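Local coordinates for TipC2 (Streptococcus intermedius B196, PDB 6DHX), which probably acts as an immunity protein, recognising a cognate antibacterial toxin exported by a type VII secretion system and protecting the producing cell from it, at residues 24-29 against 81-86; 44-49 against 62-67; 72-77 against 94-99. One frame throughout, in Å; residues are numbered along the deposited sequence.

In the fold
All three contacts meet on one mixed, largely antiparallel sheet. Contact 1 lays helix 21-32 against the end of strand 74-82, contact 2 joins strands 45-51 and 59-65 as a hairpin, and contact 3 pairs strand 74-82 with strand 89-99. The centres of contacts 1 and 2 lie about 16 Å apart, yet they touch where Phe81 CE1 meets Ile63 CG1 at 3.9 Å. Contacts 2 and 3 are joined where Tyr65 N approaches Ile77 O at 2.9 Å, a probable hydrogen bond. Contacts 1 and 3, whose centres are about 26 Å apart, share strand 74-82. A sulfate ion, probably from the crystallisation liquor, lies about 4 Å from the side chain of Tyr26 in contact 1.

Contact 1 (24-29 against 81-86); sequences EIYQET and FSFLNK
This is a helix-on-sheet contact, buried and largely aromatic, in which the N-terminal helix 21-32 packs on the last residues of strand 74-82 and the turn that follows. It illustrates how two rings, one from the strand end and one from the turn after it, can meet one helical surface. Phe83 presents its edge to the face of Tyr26 in a T-shaped stack, with centroids 5.1 Å apart and planes at 84°. The two side chains run past each other in opposite directions, and Phe83 CD1 comes down over the phenolic end of the face, 3.4 Å from Tyr26 CZ. Tyr26 reaches this position because its CG stands anti to the backbone N (chi1 179°), and its hydroxyl is tied to Asn88 ahead of strand 89-99. Phe81 does the reverse and offers a face: Thr29 CG2 stands over the ring centre in a CH-pi contact, while Ile25 CG2 meets the same ring at its edge, 3.7 Å from Phe81 CZ. Pro61 of strand 59-65 touches Thr29 and both phenylalanines, and Leu167 and Trp170 of helix 151-173 lie against Ile25. The orientation of the Thr29 methyl is fixed from the polar side. With OG1 anti to the carbonyl carbon (chi1 -57°), the hydroxyl turns back along the helix, and Ile25 O accepts two bonds, from Thr29 N at 2.9 Å and Thr29 OG1 at 2.8 Å.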
loop_
_atom_site.group_PDB
_atom_site.type_symbol
_atom_site.label_atom_id
_atom_site.label_comp_id
_atom_site.label_asym_id
_atom_site.label_seq_id
_atom_site.Cartn_x
_atom_site.Cartn_y
_atom_site.Cartn_z
ATOM N N GLU A 24 10.208 0.900 -9.591
ATOM C CA GLU A 24 9.617 0.904 -10.918
ATOM C C GLU A 24 8.237 1.566 -10.891
ATOM O O GLU A 24 7.925 2.445 -11.711
ATOM C CB GLU A 24 9.577 -0.555 -11.393
ATOM C CG GLU A 24 9.243 -0.791 -12.787
ATOM C CD GLU A 24 9.241 -2.298 -13.055
ATOM O OE1 GLU A 24 8.226 -2.924 -12.682
ATOM O OE2 GLU A 24 10.254 -2.811 -13.597
ATOM N N ILE A 25 7.409 1.186 -9.923
ATOM C CA ILE A 25 6.098 1.818 -9.754
ATOM C C ILE A 25 6.238 3.315 -9.466
ATOM O O ILE A 25 5.524 4.138 -10.064
ATOM C CB ILE A 25 5.294 1.130 -8.635
ATOM C CG1 ILE A 25 4.984 -0.338 -9.003
ATOM C CG2 ILE A 25 3.976 1.906 -8.383
ATOM C CD1 ILE A 25 4.523 -1.226 -7.740
ATOM N N TYR A 26 7.135 3.674 -8.545
ATOM C CA TYR A 26 7.313 5.080 -8.181
ATOM C C TYR A 26 7.743 5.889 -9.408
ATOM O O TYR A 26 7.162 6.944 -9.718
ATOM C CB TYR A 26 8.360 5.188 -7.055
ATOM C CG TYR A 26 8.638 6.605 -6.614
ATOM C CD1 TYR A 26 9.529 7.415 -7.334
ATOM C CD2 TYR A 26 8.026 7.141 -5.454
ATOM C CE1 TYR A 26 9.765 8.727 -6.926
ATOM C CE2 TYR A 26 8.265 8.459 -5.052
ATOM C CZ TYR A 26 9.133 9.227 -5.785
ATOM O OH TYR A 26 9.423 10.507 -5.430
ATOM N N GLN A 27 8.773 5.404 -10.113
ATOM C CA GLN A 27 9.341 6.198 -11.210
ATOM C C GLN A 27 8.394 6.271 -12.389
ATOM O O GLN A 27 8.313 7.304 -13.061
ATOM C CB GLN A 27 10.692 5.598 -11.633
ATOM C CG GLN A 27 11.721 5.799 -10.492
ATOM C CD GLN A 27 13.094 5.208 -10.762
ATOM O OE1 GLN A 27 13.718 4.679 -9.837
ATOM N NE2 GLN A 27 13.594 5.297 -12.019
ATOM N N GLU A 28 7.722 5.164 -12.717
ATOM C CA GLU A 28 6.831 5.265 -13.871
ATOM C C GLU A 28 5.621 6.120 -13.527
ATOM O O GLU A 28 5.110 6.831 -14.408
ATOM C CB GLU A 28 6.411 3.877 -14.320
ATOM C CG GLU A 28 5.485 3.831 -15.551
ATOM C CD GLU A 28 6.114 4.267 -16.869
ATOM O OE1 GLU A 28 7.338 4.482 -16.957
ATOM O OE2 GLU A 28 5.335 4.332 -17.843
ATOM N N THR A 29 5.170 6.069 -12.264
ATOM C CA THR A 29 4.050 6.949 -11.896
ATOM C C THR A 29 4.479 8.394 -11.880
ATOM O O THR A 29 3.744 9.240 -12.380
ATOM C CB THR A 29 3.432 6.535 -10.551
ATOM O OG1 THR A 29 3.015 5.167 -10.651
ATOM C CG2 THR A 29 2.175 7.466 -10.238
ATOM N N PHE A 81 1.075 8.155 -3.421
ATOM C CA PHE A 81 2.418 8.559 -3.840
ATOM C C PHE A 81 2.805 9.879 -3.192
ATOM O O PHE A 81 2.009 10.826 -3.230
ATOM C CB PHE A 81 2.431 8.730 -5.367
ATOM C CG PHE A 81 2.300 7.438 -6.088
ATOM C CD1 PHE A 81 1.049 6.863 -6.289
ATOM C CD2 PHE A 81 3.438 6.753 -6.524
ATOM C CE1 PHE A 81 0.896 5.611 -6.949
ATOM C CE2 PHE A 81 3.312 5.508 -7.170
ATOM C CZ PHE A 81 2.024 4.921 -7.362
ATOM N N SER A 82 3.995 9.936 -2.574
ATOM C CA SER A 82 4.487 11.177 -1.971
ATOM C C SER A 82 5.765 11.509 -2.713
ATOM O O SER A 82 6.803 10.879 -2.482
ATOM C CB SER A 82 4.749 11.053 -0.468
ATOM O OG SER A 82 3.541 10.743 0.208
ATOM N N PHE A 83 5.678 12.459 -3.629
ATOM C CA PHE A 83 6.848 12.800 -4.434
ATOM C C PHE A 83 7.638 13.975 -3.889
ATOM O O PHE A 83 8.826 14.132 -4.229
ATOM C CB PHE A 83 6.425 13.182 -5.858
ATOM C CG PHE A 83 5.744 12.106 -6.630
ATOM C CD1 PHE A 83 6.273 10.821 -6.699
ATOM C CD2 PHE A 83 4.572 12.408 -7.361
ATOM C CE1 PHE A 83 5.652 9.834 -7.457
ATOM C CE2 PHE A 83 3.947 11.427 -8.102
ATOM C CZ PHE A 83 4.482 10.141 -8.170
ATOM N N LEU A 84 7.004 14.838 -3.108
ATOM C CA LEU A 84 7.561 16.158 -2.838
ATOM C C LEU A 84 8.280 16.273 -1.497
ATOM O O LEU A 84 9.005 17.254 -1.297
ATOM C CB LEU A 84 6.430 17.205 -2.856
ATOM C CG LEU A 84 6.072 17.926 -4.148
ATOM C CD1 LEU A 84 6.176 17.060 -5.380
ATOM C CD2 LEU A 84 4.684 18.599 -4.028
ATOM N N ASN A 85 8.042 15.368 -0.556
ATOM C CA ASN A 85 8.555 15.529 0.803
ATOM C C ASN A 85 9.951 14.904 0.923
ATOM O O ASN A 85 10.434 14.234 0.009
ATOM C CB ASN A 85 7.605 14.894 1.815
ATOM C CG ASN A 85 7.378 13.417 1.553
ATOM O OD1 ASN A 85 7.382 12.973 0.388
ATOM N ND2 ASN A 85 7.168 12.646 2.618
ATOM N N LYS A 86 10.594 15.123 2.075
ATOM C CA LYS A 86 11.960 14.622 2.253
ATOM C C LYS A 86 11.977 13.107 2.350
ATOM O O LYS A 86 12.909 12.461 1.861
ATOM C CB LYS A 86 12.595 15.233 3.498
ATOM C CG LYS A 86 12.958 16.697 3.329
ATOM C CD LYS A 86 13.539 17.234 4.644
ATOM C CE LYS A 86 13.869 18.713 4.514
ATOM N NZ LYS A 86 14.323 19.272 5.822
#

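Contact 2 (44-49 against 62-67); sequences DVEVHS and SILYKD
With CG1 anti to the carbonyl carbon (chi1 -55°), Val45 sets that methyl over the centre of the Tyr65 ring, whose own CG is also anti to its carbonyl carbon (chi1 -87°). The result is a CH-pi contact, Val45 CG1 lying 3.4 Å from the Tyr65 ring centroid, between side chains that lie side by side. Val45 CB is also pressed tightly on Ile63 CG2, at 3.5 Å. These residues belong to an antiparallel hairpin of strands 45-51 and 59-65, in which Glu46-Leu64 and His48-Ser62 are hydrogen-bonded pairs; Lys66 N to Asp44 O, 3.0 Å, extends the bonding past the strand end. Among the backbone bonds, His48 N reaches Ser62 O at 2.7 Å, nearly along the C=O axis. Across the sheet from Val47 and Ile63, Glu46 and His48 both lie against Leu64. His48 NE2 donates to Glu46 OE1 at 2.9 Å, near the ring plane and on the anti lone pair of the oxygen. Lys66 runs extended across the start of strand 45-51 to Thr43 O, its CE 3.3 Å from Val45 O, while Tyr65 OH bonds Asp169 of helix 151-173. The carboxylate beside the imidazole would be expected to favour a protonated His48.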
loop_
_atom_site.group_PDB
_atom_site.type_symbol
_atom_site.label_atom_id
_atom_site.label_comp_id
_atom_site.label_asym_id
_atom_site.label_seq_id
_atom_site.Cartn_x
_atom_site.Cartn_y
_atom_site.Cartn_z
ATOM N N ASP A 44 -9.220 -2.092 -12.885
ATOM C CA ASP A 44 -9.756 -2.322 -11.544
ATOM C C ASP A 44 -9.579 -1.142 -10.597
ATOM O O ASP A 44 -10.035 -1.266 -9.458
ATOM C CB ASP A 44 -9.094 -3.545 -10.873
ATOM C CG ASP A 44 -9.624 -4.863 -11.426
ATOM O OD1 ASP A 44 -10.693 -4.849 -12.080
ATOM O OD2 ASP A 44 -9.004 -5.919 -11.178
ATOM N N VAL A 45 -8.918 -0.049 -10.989
ATOM C CA VAL A 45 -8.712 1.016 -10.004
ATOM C C VAL A 45 -9.253 2.334 -10.534
ATOM O O VAL A 45 -9.440 2.523 -11.746
ATOM C CB VAL A 45 -7.213 1.147 -9.625
ATOM C CG1 VAL A 45 -6.669 -0.218 -9.137
ATOM C CG2 VAL A 45 -6.380 1.697 -10.851
ATOM N N GLU A 46 -9.525 3.248 -9.601
ATOM C CA GLU A 46 -9.717 4.662 -9.906
ATOM C C GLU A 46 -8.443 5.448 -9.613
ATOM O O GLU A 46 -7.789 5.217 -8.593
ATOM C CB GLU A 46 -10.818 5.255 -9.038
ATOM C CG GLU A 46 -12.205 4.613 -9.187
ATOM C CD GLU A 46 -13.176 5.041 -8.085
ATOM O OE1 GLU A 46 -12.809 5.807 -7.147
ATOM O OE2 GLU A 46 -14.327 4.590 -8.152
ATOM N N VAL A 47 -8.151 6.418 -10.450
ATOM C CA VAL A 47 -7.046 7.347 -10.219
ATOM C C VAL A 47 -7.654 8.595 -9.602
ATOM O O VAL A 47 -8.704 9.077 -10.066
ATOM C CB VAL A 47 -6.303 7.693 -11.529
ATOM C CG1 VAL A 47 -5.241 8.743 -11.256
ATOM C CG2 VAL A 47 -5.595 6.412 -12.105
ATOM N N HIS A 48 -7.035 9.077 -8.506
ATOM C CA HIS A 48 -7.484 10.302 -7.851
ATOM C C HIS A 48 -6.328 11.293 -7.813
ATOM O O HIS A 48 -5.158 10.927 -7.888
ATOM C CB HIS A 48 -7.967 10.019 -6.429
ATOM C CG HIS A 48 -9.235 9.239 -6.382
ATOM N ND1 HIS A 48 -10.464 9.839 -6.302
ATOM C CD2 HIS A 48 -9.468 7.905 -6.448
ATOM C CE1 HIS A 48 -11.410 8.916 -6.303
ATOM N NE2 HIS A 48 -10.832 7.730 -6.386
ATOM N N SER A 49 -6.662 12.560 -7.660
ATOM C CA SER A 49 -5.670 13.618 -7.508
ATOM C C SER A 49 -6.047 14.412 -6.271
ATOM O O SER A 49 -7.118 15.024 -6.245
ATOM C CB SER A 49 -5.686 14.554 -8.731
ATOM O OG SER A 49 -5.282 13.864 -9.922
ATOM N N SER A 62 -3.272 9.258 -6.221
ATOM C CA SER A 62 -3.683 8.229 -5.277
ATOM C C SER A 62 -4.551 7.248 -6.040
ATOM O O SER A 62 -5.407 7.673 -6.826
ATOM C CB SER A 62 -4.444 8.889 -4.107
ATOM O OG SER A 62 -4.933 7.949 -3.177
ATOM N N ILE A 63 -4.298 5.951 -5.841
ATOM C CA ILE A 63 -4.959 4.876 -6.573
ATOM C C ILE A 63 -5.892 4.180 -5.594
ATOM O O ILE A 63 -5.478 3.856 -4.470
ATOM C CB ILE A 63 -3.929 3.872 -7.130
ATOM C CG1 ILE A 63 -2.791 4.591 -7.908
ATOM C CG2 ILE A 63 -4.622 2.775 -7.935
ATOM C CD1 ILE A 63 -3.284 5.534 -9.075
ATOM N N LEU A 64 -7.129 3.957 -6.001
ATOM C CA LEU A 64 -8.116 3.330 -5.120
ATOM C C LEU A 64 -8.761 2.177 -5.875
ATOM O O LEU A 64 -9.308 2.384 -6.976
ATOM C CB LEU A 64 -9.226 4.355 -4.721
ATOM C CG LEU A 64 -10.277 3.837 -3.749
ATOM C CD1 LEU A 64 -9.552 3.584 -2.373
ATOM C CD2 LEU A 64 -11.435 4.818 -3.523
ATOM N N TYR A 65 -8.729 0.975 -5.294
ATOM C CA TYR A 65 -9.390 -0.140 -5.968
ATOM C C TYR A 65 -10.901 0.044 -5.946
ATOM O O TYR A 65 -11.487 0.402 -4.920
ATOM C CB TYR A 65 -9.012 -1.487 -5.319
ATOM C CG TYR A 65 -7.752 -2.012 -5.942
ATOM C CD1 TYR A 65 -6.516 -1.429 -5.640
ATOM C CD2 TYR A 65 -7.791 -3.037 -6.883
ATOM C CE1 TYR A 65 -5.315 -1.861 -6.262
ATOM C CE2 TYR A 65 -6.621 -3.479 -7.523
ATOM C CZ TYR A 65 -5.396 -2.888 -7.202
ATOM O OH TYR A 65 -4.242 -3.318 -7.804
ATOM N N LYS A 66 -11.525 -0.214 -7.102
ATOM C CA LYS A 66 -12.975 -0.136 -7.244
ATOM C C LYS A 66 -13.654 -1.250 -6.456
ATOM O O LYS A 66 -13.107 -2.334 -6.265
ATOM C CB LYS A 66 -13.382 -0.254 -8.730
ATOM C CG LYS A 66 -12.842 0.862 -9.650
ATOM C CD LYS A 66 -13.091 0.556 -11.144
ATOM C CE LYS A 66 -12.605 1.697 -12.066
ATOM N NZ LYS A 66 -12.781 1.335 -13.556
ATOM N N ASP A 67 -14.881 -0.979 -6.020
ATOM C CA ASP A 67 -15.637 -1.971 -5.258
ATOM C C ASP A 67 -15.770 -3.299 -6.010
ATOM O O ASP A 67 -15.643 -4.368 -5.398
ATOM C CB ASP A 67 -17.003 -1.405 -4.899
ATOM C CG ASP A 67 -16.906 -0.184 -4.023
ATOM O OD1 ASP A 67 -15.905 -0.059 -3.270
ATOM O OD2 ASP A 67 -17.834 0.654 -4.083
HETATM O O HOH W 1 -15.883 1.799 -7.049
#

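Contact 3 (72-77 against 94-99); sequences GNYTKI and FEKEIG
A beta bulge interrupts the pairing: between Tyr74 and Lys76 the register slips by one residue, so that Tyr74 pairs with Lys96 but Lys76 already pairs with Glu95. Thr75 is the extra residue, and it illustrates how an antiparallel pair can accommodate one while hydrogen bonds continue on both sides. Its backbone N donates to Glu95 O at 2.9 Å, from above the carbonyl plane. With OG1 in the crowded position between backbone N and carbonyl carbon (chi1 58°), the hydroxyl lies near the same carbonyl and is bridged by a water to Glu95 OE1. Glu95 N donates to Lys76 O at 3.0 Å, in the carbonyl plane, so that Thr75 and Lys76 both bond to Glu95; before the bulge, Glu97 N bonds Asn73 O at 3.1 Å.

On the face shared by Tyr74, Lys96, Ile77 and Phe94, the aliphatic part of Lys96 covers the tyrosine. Its CD lies over one face of the ring, offset toward the rim, 3.7 Å from Tyr74 CE1. A bend at chi3 (98°) and chi4 (59°) then carries the ammonium back to its own strand, where Lys96 NZ donates to Glu97 O at 2.8 Å. Phe94 lies alongside Tyr74, pointing the same way, and brings CD2 to the edge of that ring, 3.9 Å from Tyr74 CE1. Its CB meets Ile77 CG1.

Glu95 points to the other face, where its extended chain forms salt bridges with Arg103 and Arg105 of strand 102-111; these would be expected to hold its carboxylate ionised. Helix 151-173 covers the aromatic side, with His157 bonded to Tyr74 OH and Lys160 and Ile161 against the ring, while strands 59-65 and 102-111 flank the pair as its neighbours in the sheet.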
loop_
_atom_site.group_PDB
_atom_site.type_symbol
_atom_site.label_atom_id
_atom_site.label_comp_id
_atom_site.label_asym_id
_atom_site.label_seq_id
_atom_site.Cartn_x
_atom_site.Cartn_y
_atom_site.Cartn_z
ATOM N N GLY A 72 -14.347 -10.474 -0.668
ATOM C CA GLY A 72 -14.625 -10.917 0.687
ATOM C C GLY A 72 -14.731 -9.809 1.715
ATOM O O GLY A 72 -15.567 -8.914 1.568
ATOM N N ASN A 73 -13.895 -9.840 2.755
ATOM C CA ASN A 73 -13.997 -8.851 3.820
ATOM C C ASN A 73 -13.110 -7.627 3.592
ATOM O O ASN A 73 -13.002 -6.784 4.498
ATOM C CB ASN A 73 -13.653 -9.477 5.180
ATOM C CG ASN A 73 -14.745 -10.401 5.692
ATOM O OD1 ASN A 73 -14.483 -11.547 6.064
ATOM N ND2 ASN A 73 -15.978 -9.904 5.714
ATOM N N TYR A 74 -12.464 -7.505 2.435
ATOM C CA TYR A 74 -11.554 -6.378 2.223
ATOM C C TYR A 74 -12.353 -5.133 1.870
ATOM O O TYR A 74 -13.175 -5.142 0.945
ATOM C CB TYR A 74 -10.525 -6.699 1.134
ATOM C CG TYR A 74 -9.599 -7.821 1.554
ATOM C CD1 TYR A 74 -8.453 -7.568 2.313
ATOM C CD2 TYR A 74 -9.886 -9.143 1.227
ATOM C CE1 TYR A 74 -7.611 -8.609 2.719
ATOM C CE2 TYR A 74 -9.054 -10.183 1.620
ATOM C CZ TYR A 74 -7.908 -9.908 2.365
ATOM O OH TYR A 74 -7.089 -10.948 2.782
ATOM N N THR A 75 -12.101 -4.055 2.605
ATOM C CA THR A 75 -12.900 -2.842 2.520
ATOM C C THR A 75 -12.206 -1.735 1.737
ATOM O O THR A 75 -12.881 -0.780 1.317
ATOM C CB THR A 75 -13.240 -2.334 3.932
ATOM O OG1 THR A 75 -12.030 -2.099 4.665
ATOM C CG2 THR A 75 -14.058 -3.366 4.675
ATOM N N LYS A 76 -10.884 -1.820 1.575
ATOM C CA LYS A 76 -10.127 -0.759 0.921
ATOM C C LYS A 76 -8.776 -1.304 0.488
ATOM O O LYS A 76 -8.121 -2.032 1.238
ATOM C CB LYS A 76 -9.918 0.439 1.862
ATOM C CG LYS A 76 -9.279 1.636 1.196
ATOM C CD LYS A 76 -9.392 2.873 2.106
ATOM C CE LYS A 76 -8.919 4.099 1.365
ATOM N NZ LYS A 76 -9.039 5.351 2.217
ATOM N N ILE A 77 -8.342 -0.914 -0.705
ATOM C CA ILE A 77 -6.984 -1.171 -1.159
ATOM C C ILE A 77 -6.546 0.087 -1.887
ATOM O O ILE A 77 -7.232 0.541 -2.807
ATOM C CB ILE A 77 -6.885 -2.405 -2.104
ATOM C CG1 ILE A 77 -7.564 -3.651 -1.524
ATOM C CG2 ILE A 77 -5.389 -2.670 -2.478
ATOM C CD1 ILE A 77 -7.835 -4.771 -2.573
ATOM N N PHE A 94 -4.003 -1.715 2.772
ATOM C CA PHE A 94 -5.308 -2.302 2.593
ATOM C C PHE A 94 -5.896 -2.572 3.957
ATOM O O PHE A 94 -5.188 -2.588 4.979
ATOM C CB PHE A 94 -5.262 -3.586 1.758
ATOM C CG PHE A 94 -4.408 -4.712 2.360
ATOM C CD1 PHE A 94 -3.042 -4.791 2.085
ATOM C CD2 PHE A 94 -4.994 -5.708 3.142
ATOM C CE1 PHE A 94 -2.255 -5.841 2.594
ATOM C CE2 PHE A 94 -4.215 -6.745 3.661
ATOM C CZ PHE A 94 -2.849 -6.836 3.363
ATOM N N GLU A 95 -7.213 -2.730 3.962
ATOM C CA GLU A 95 -7.988 -2.861 5.195
ATOM C C GLU A 95 -9.007 -3.977 5.038
ATOM O O GLU A 95 -9.555 -4.198 3.949
ATOM C CB GLU A 95 -8.717 -1.541 5.577
ATOM C CG GLU A 95 -7.815 -0.287 5.662
ATOM C CD GLU A 95 -8.539 0.936 6.251
ATOM O OE1 GLU A 95 -9.774 0.885 6.430
ATOM O OE2 GLU A 95 -7.860 1.958 6.521
ATOM N N LYS A 96 -9.241 -4.689 6.136
ATOM C CA LYS A 96 -10.108 -5.856 6.180
ATOM C C LYS A 96 -10.873 -5.833 7.487
ATOM O O LYS A 96 -10.313 -5.527 8.550
ATOM C CB LYS A 96 -9.293 -7.153 6.079
ATOM C CG LYS A 96 -10.127 -8.412 5.833
ATOM C CD LYS A 96 -9.261 -9.657 5.912
ATOM C CE LYS A 96 -9.366 -10.301 7.288
ATOM N NZ LYS A 96 -10.767 -10.691 7.630
ATOM N N GLU A 97 -12.155 -6.150 7.425
ATOM C CA GLU A 97 -12.890 -6.255 8.672
ATOM C C GLU A 97 -12.429 -7.515 9.413
ATOM O O GLU A 97 -12.247 -8.570 8.798
ATOM C CB GLU A 97 -14.394 -6.284 8.398
ATOM C CG GLU A 97 -15.214 -6.106 9.666
ATOM C CD GLU A 97 -16.669 -6.533 9.503
ATOM O OE1 GLU A 97 -16.979 -7.250 8.518
ATOM O OE2 GLU A 97 -17.494 -6.164 10.374
ATOM N N ILE A 98 -12.184 -7.401 10.721
ATOM C CA ILE A 98 -11.787 -8.559 11.528
ATOM C C ILE A 98 -12.760 -8.871 12.640
ATOM O O ILE A 98 -12.717 -9.987 13.191
ATOM C CB ILE A 98 -10.363 -8.399 12.098
ATOM C CG1 ILE A 98 -10.304 -7.257 13.120
ATOM C CG2 ILE A 98 -9.378 -8.172 10.951
ATOM C CD1 ILE A 98 -8.990 -7.217 13.854
ATOM N N GLY A 99 -13.654 -7.956 12.971
ATOM C CA GLY A 99 -14.685 -8.213 13.934
ATOM C C GLY A 99 -15.695 -7.099 13.832
ATOM O O GLY A 99 -15.551 -6.194 13.006
HETATM O O HOH W 2 -12.011 0.771 4.604
#